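Local coordinates for protein CdnC (Chryseobacterium gregarium DSM 19109, PDB 7MGV) that probably uses ATP to install omega-ester macrocycles in a ribosomally made precursor peptide, as an ATP-grasp ligase of graspetide biosynthesis, at residues V245-S255 with I270-L278. Sequence-based numbering, arbitrary orientation.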
loop_
_atom_site.group_PDB
_atom_site.type_symbol
_atom_site.label_atom_id
_atom_site.label_comp_id
_atom_site.label_asym_id
_atom_site.label_seq_id
_atom_site.Cartn_x
_atom_site.Cartn_y
_atom_site.Cartn_z
ATOM N N VAL A 245 8.273 25.451 5.604
ATOM C CA VAL A 245 7.657 25.011 6.850
ATOM C C VAL A 245 6.676 26.085 7.301
ATOM O O VAL A 245 7.058 27.249 7.478
ATOM C CB VAL A 245 8.712 24.743 7.933
ATOM C CG1 VAL A 245 8.045 24.337 9.235
ATOM C CG2 VAL A 245 9.697 23.679 7.469
ATOM N N TYR A 246 5.417 25.697 7.496
ATOM C CA TYR A 246 4.375 26.591 7.990
ATOM C C TYR A 246 3.833 25.998 9.283
ATOM O O TYR A 246 3.199 24.938 9.266
ATOM C CB TYR A 246 3.259 26.766 6.960
ATOM C CG TYR A 246 3.723 27.289 5.619
ATOM C CD1 TYR A 246 4.204 26.427 4.643
ATOM C CD2 TYR A 246 3.672 28.647 5.328
ATOM C CE1 TYR A 246 4.627 26.902 3.415
ATOM C CE2 TYR A 246 4.092 29.131 4.103
ATOM C CZ TYR A 246 4.568 28.255 3.151
ATOM O OH TYR A 246 4.988 28.732 1.931
ATOM N N ALA A 247 4.081 26.673 10.399
ATOM C CA ALA A 247 3.648 26.207 11.707
ATOM C C ALA A 247 2.480 27.046 12.202
ATOM O O ALA A 247 2.497 28.276 12.102
ATOM C CB ALA A 247 4.795 26.265 12.718
ATOM N N PHE A 248 1.473 26.375 12.754
ATOM C CA PHE A 248 0.307 27.027 13.326
ATOM C C PHE A 248 0.069 26.457 14.712
ATOM O O PHE A 248 0.285 25.264 14.947
ATOM C CB PHE A 248 -0.934 26.828 12.451
ATOM C CG PHE A 248 -0.753 27.291 11.036
ATOM C CD1 PHE A 248 -1.101 28.579 10.667
ATOM C CD2 PHE A 248 -0.233 26.439 10.074
ATOM C CE1 PHE A 248 -0.936 29.010 9.364
ATOM C CE2 PHE A 248 -0.065 26.864 8.771
ATOM C CZ PHE A 248 -0.416 28.151 8.416
ATOM N N GLU A 249 -0.383 27.311 15.625
ATOM C CA GLU A 249 -0.538 26.926 17.017
ATOM C C GLU A 249 -1.893 27.363 17.552
ATOM O O GLU A 249 -2.473 28.361 17.112
ATOM C CB GLU A 249 0.578 27.519 17.893
ATOM C CG GLU A 249 0.332 28.943 18.367
ATOM C CD GLU A 249 1.453 29.468 19.243
ATOM O OE1 GLU A 249 2.577 28.929 19.162
ATOM O OE2 GLU A 249 1.210 30.420 20.015
ATOM N N ILE A 250 -2.396 26.565 18.488
ATOM C CA ILE A 250 -3.465 26.957 19.397
ATOM C C ILE A 250 -2.867 26.963 20.795
ATOM O O ILE A 250 -2.440 25.913 21.297
ATOM C CB ILE A 250 -4.676 26.015 19.324
ATOM C CG1 ILE A 250 -5.389 26.156 17.980
ATOM C CG2 ILE A 250 -5.641 26.308 20.464
ATOM C CD1 ILE A 250 -6.678 25.364 17.891
ATOM N N ASP A 251 -2.812 28.144 21.406
ATOM C CA ASP A 251 -2.264 28.306 22.750
ATOM C C ASP A 251 -3.402 28.100 23.741
ATOM O O ASP A 251 -4.156 29.028 24.041
ATOM C CB ASP A 251 -1.621 29.681 22.908
ATOM C CG ASP A 251 -0.579 29.715 24.011
ATOM O OD1 ASP A 251 -0.776 29.040 25.044
ATOM O OD2 ASP A 251 0.440 30.419 23.843
ATOM N N SER A 252 -3.532 26.869 24.243
ATOM C CA SER A 252 -4.588 26.566 25.204
ATOM C C SER A 252 -4.380 27.331 26.503
ATOM O O SER A 252 -5.343 27.823 27.106
ATOM C CB SER A 252 -4.631 25.062 25.474
ATOM O OG SER A 252 -4.355 24.323 24.297
ATOM N N GLN A 253 -3.125 27.442 26.945
ATOM C CA GLN A 253 -2.822 28.111 28.205
ATOM C C GLN A 253 -3.224 29.581 28.162
ATOM O O GLN A 253 -3.932 30.071 29.050
ATOM C CB GLN A 253 -1.332 27.961 28.515
ATOM C CG GLN A 253 -0.877 28.598 29.814
ATOM C CD GLN A 253 0.633 28.573 29.963
ATOM O OE1 GLN A 253 1.353 29.223 29.205
ATOM N NE2 GLN A 253 1.120 27.810 30.936
ATOM N N GLN A 254 -2.791 30.300 27.123
ATOM C CA GLN A 254 -3.111 31.721 27.035
ATOM C C GLN A 254 -4.589 31.953 26.751
ATOM O O GLN A 254 -5.148 32.958 27.199
ATOM C CB GLN A 254 -2.249 32.397 25.968
ATOM C CG GLN A 254 -2.130 33.910 26.135
ATOM C CD GLN A 254 -1.184 34.319 27.257
ATOM O OE1 GLN A 254 -1.295 33.847 28.390
ATOM N NE2 GLN A 254 -0.249 35.208 26.943
ATOM N N SER A 255 -5.237 31.041 26.025
ATOM C CA SER A 255 -6.680 31.136 25.823
ATOM C C SER A 255 -7.424 31.041 27.150
ATOM O O SER A 255 -8.280 31.879 27.472
ATOM C CB SER A 255 -7.137 30.026 24.876
ATOM O OG SER A 255 -8.479 29.654 25.133
ATOM N N ILE A 270 -9.208 32.335 20.435
ATOM C CA ILE A 270 -8.823 31.167 21.217
ATOM C C ILE A 270 -9.082 29.874 20.453
ATOM O O ILE A 270 -8.352 28.889 20.620
ATOM C CB ILE A 270 -9.581 31.208 22.556
ATOM C CG1 ILE A 270 -11.089 31.234 22.300
ATOM C CG2 ILE A 270 -9.189 32.455 23.344
ATOM C CD1 ILE A 270 -11.853 30.204 23.070
ATOM N N ASP A 271 -10.111 29.846 19.611
ATOM C CA ASP A 271 -10.467 28.653 18.855
ATOM C C ASP A 271 -9.834 28.616 17.471
ATOM O O ASP A 271 -10.045 27.646 16.735
ATOM C CB ASP A 271 -11.991 28.549 18.722
ATOM C CG ASP A 271 -12.638 29.879 18.387
ATOM O OD1 ASP A 271 -12.500 30.335 17.231
ATOM O OD2 ASP A 271 -13.292 30.464 19.275
ATOM N N LYS A 272 -9.066 29.636 17.103
ATOM C CA LYS A 272 -8.480 29.745 15.777
ATOM C C LYS A 272 -6.979 29.505 15.847
ATOM O O LYS A 272 -6.306 29.977 16.769
ATOM C CB LYS A 272 -8.755 31.121 15.166
ATOM C CG LYS A 272 -10.229 31.476 15.075
ATOM C CD LYS A 272 -10.601 31.906 13.666
ATOM C CE LYS A 272 -12.104 32.076 13.520
ATOM N NZ LYS A 272 -12.606 31.504 12.240
ATOM N N TRP A 273 -6.463 28.762 14.874
ATOM C CA TRP A 273 -5.025 28.585 14.751
ATOM C C TRP A 273 -4.373 29.899 14.349
ATOM O O TRP A 273 -4.877 30.623 13.486
ATOM C CB TRP A 273 -4.708 27.505 13.718
ATOM C CG TRP A 273 -5.296 26.179 14.062
ATOM C CD1 TRP A 273 -6.546 25.731 13.751
ATOM C CD2 TRP A 273 -4.662 25.127 14.795
ATOM N NE1 TRP A 273 -6.729 24.462 14.245
ATOM C CE2 TRP A 273 -5.587 24.068 14.889
ATOM C CE3 TRP A 273 -3.402 24.976 15.380
ATOM C CZ2 TRP A 273 -5.292 22.876 15.544
ATOM C CZ3 TRP A 273 -3.110 23.792 16.031
ATOM C CH2 TRP A 273 -4.052 22.758 16.110
ATOM N N ILE A 274 -3.252 30.215 14.985
ATOM C CA ILE A 274 -2.498 31.407 14.608
ATOM C C ILE A 274 -1.137 30.967 14.082
ATOM O O ILE A 274 -0.547 30.014 14.612
ATOM C CB ILE A 274 -2.366 32.391 15.783
ATOM C CG1 ILE A 274 -1.537 31.788 16.918
ATOM C CG2 ILE A 274 -3.743 32.804 16.286
ATOM C CD1 ILE A 274 -0.995 32.816 17.891
ATOM N N PRO A 275 -0.623 31.596 13.026
ATOM C CA PRO A 275 0.728 31.264 12.564
ATOM C C PRO A 275 1.755 31.525 13.653
ATOM O O PRO A 275 1.636 32.468 14.440
ATOM C CB PRO A 275 0.932 32.193 11.362
ATOM C CG PRO A 275 -0.451 32.509 10.894
ATOM C CD PRO A 275 -1.300 32.547 12.130
ATOM N N THR A 276 2.770 30.670 13.694
ATOM C CA THR A 276 3.807 30.744 14.711
ATOM C C THR A 276 5.120 30.298 14.083
ATOM O O THR A 276 5.167 29.878 12.923
ATOM C CB THR A 276 3.442 29.891 15.931
ATOM O OG1 THR A 276 4.328 30.195 17.016
ATOM C CG2 THR A 276 3.543 28.408 15.596
ATOM N N GLU A 277 6.196 30.395 14.858
ATOM C CA GLU A 277 7.526 30.021 14.401
ATOM C C GLU A 277 8.102 28.974 15.342
ATOM O O GLU A 277 8.027 29.123 16.566
ATOM C CB GLU A 277 8.439 31.247 14.320
ATOM C CG GLU A 277 7.971 32.273 13.301
ATOM C CD GLU A 277 8.655 33.612 13.460
ATOM O OE1 GLU A 277 9.702 33.665 14.139
ATOM O OE2 GLU A 277 8.145 34.612 12.911
ATOM N N LEU A 278 8.670 27.922 14.768
ATOM C CA LEU A 278 9.206 26.806 15.528
ATOM C C LEU A 278 10.629 27.095 15.987
ATOM O O LEU A 278 11.363 27.841 15.330
ATOM C CB LEU A 278 9.207 25.535 14.683
ATOM C CG LEU A 278 7.890 25.078 14.060
ATOM C CD1 LEU A 278 8.156 24.106 12.927
ATOM C CD2 LEU A 278 6.989 24.447 15.108
#
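Ile250 lays its side chain across the indole of Trp273, with CG1 3.5 Å from the centroid of the six-membered ring and 17° off its normal, a CH-pi contact. Ile250 CD1 continues over the same ring system, 3.4 Å from Trp273 CE2. The Ile250 chain runs extended past CG1 (chi2 -174°), which spreads both carbons over the plate; a beta-branched residue suits a strand and offers an aliphatic arm that lies along the flat indole.

Beside them the backbones pair as antiparallel strands. Glu249 and Ile274 form a hydrogen-bonded pair, Glu249 N to Ile274 O and Ile274 N to Glu249 O, both 2.9 Å. Proline has no N-H to give, and Pro275 sits where none is needed, in a non-hydrogen-bonded pair with Phe248, its CG 3.8 Å from Phe248 CE1. On the other face Thr276 OG1 donates to Glu249 OE1 (3.0 Å), approaching from above the carboxylate plane, while Ala247, small enough to admit a branched neighbour, takes Leu278 CG against its CB at 3.6 Å.

Further out, Trp323 meets the Trp273 ring nearly at right angles, and Arg237 and Leu327 also touch its side chain. Replacing the indole of Trp273 with an alanine is likely to leave Ile250 without its aromatic platform and Trp323 without its ring partner.

Just before helix 252-258, Asp251 takes the N-cap position, its OD1 accepting from Gln254 N. Strand 274-276 is the outermost strand of a five-stranded antiparallel sheet; the side chain of Trp273 lies about 7 Å from the bound ADP, and Ile250 shares a backbone hydrogen bond with Glu235 of the ADP pocket, consistent with the nucleotide-binding architecture of ATP-grasp ligases.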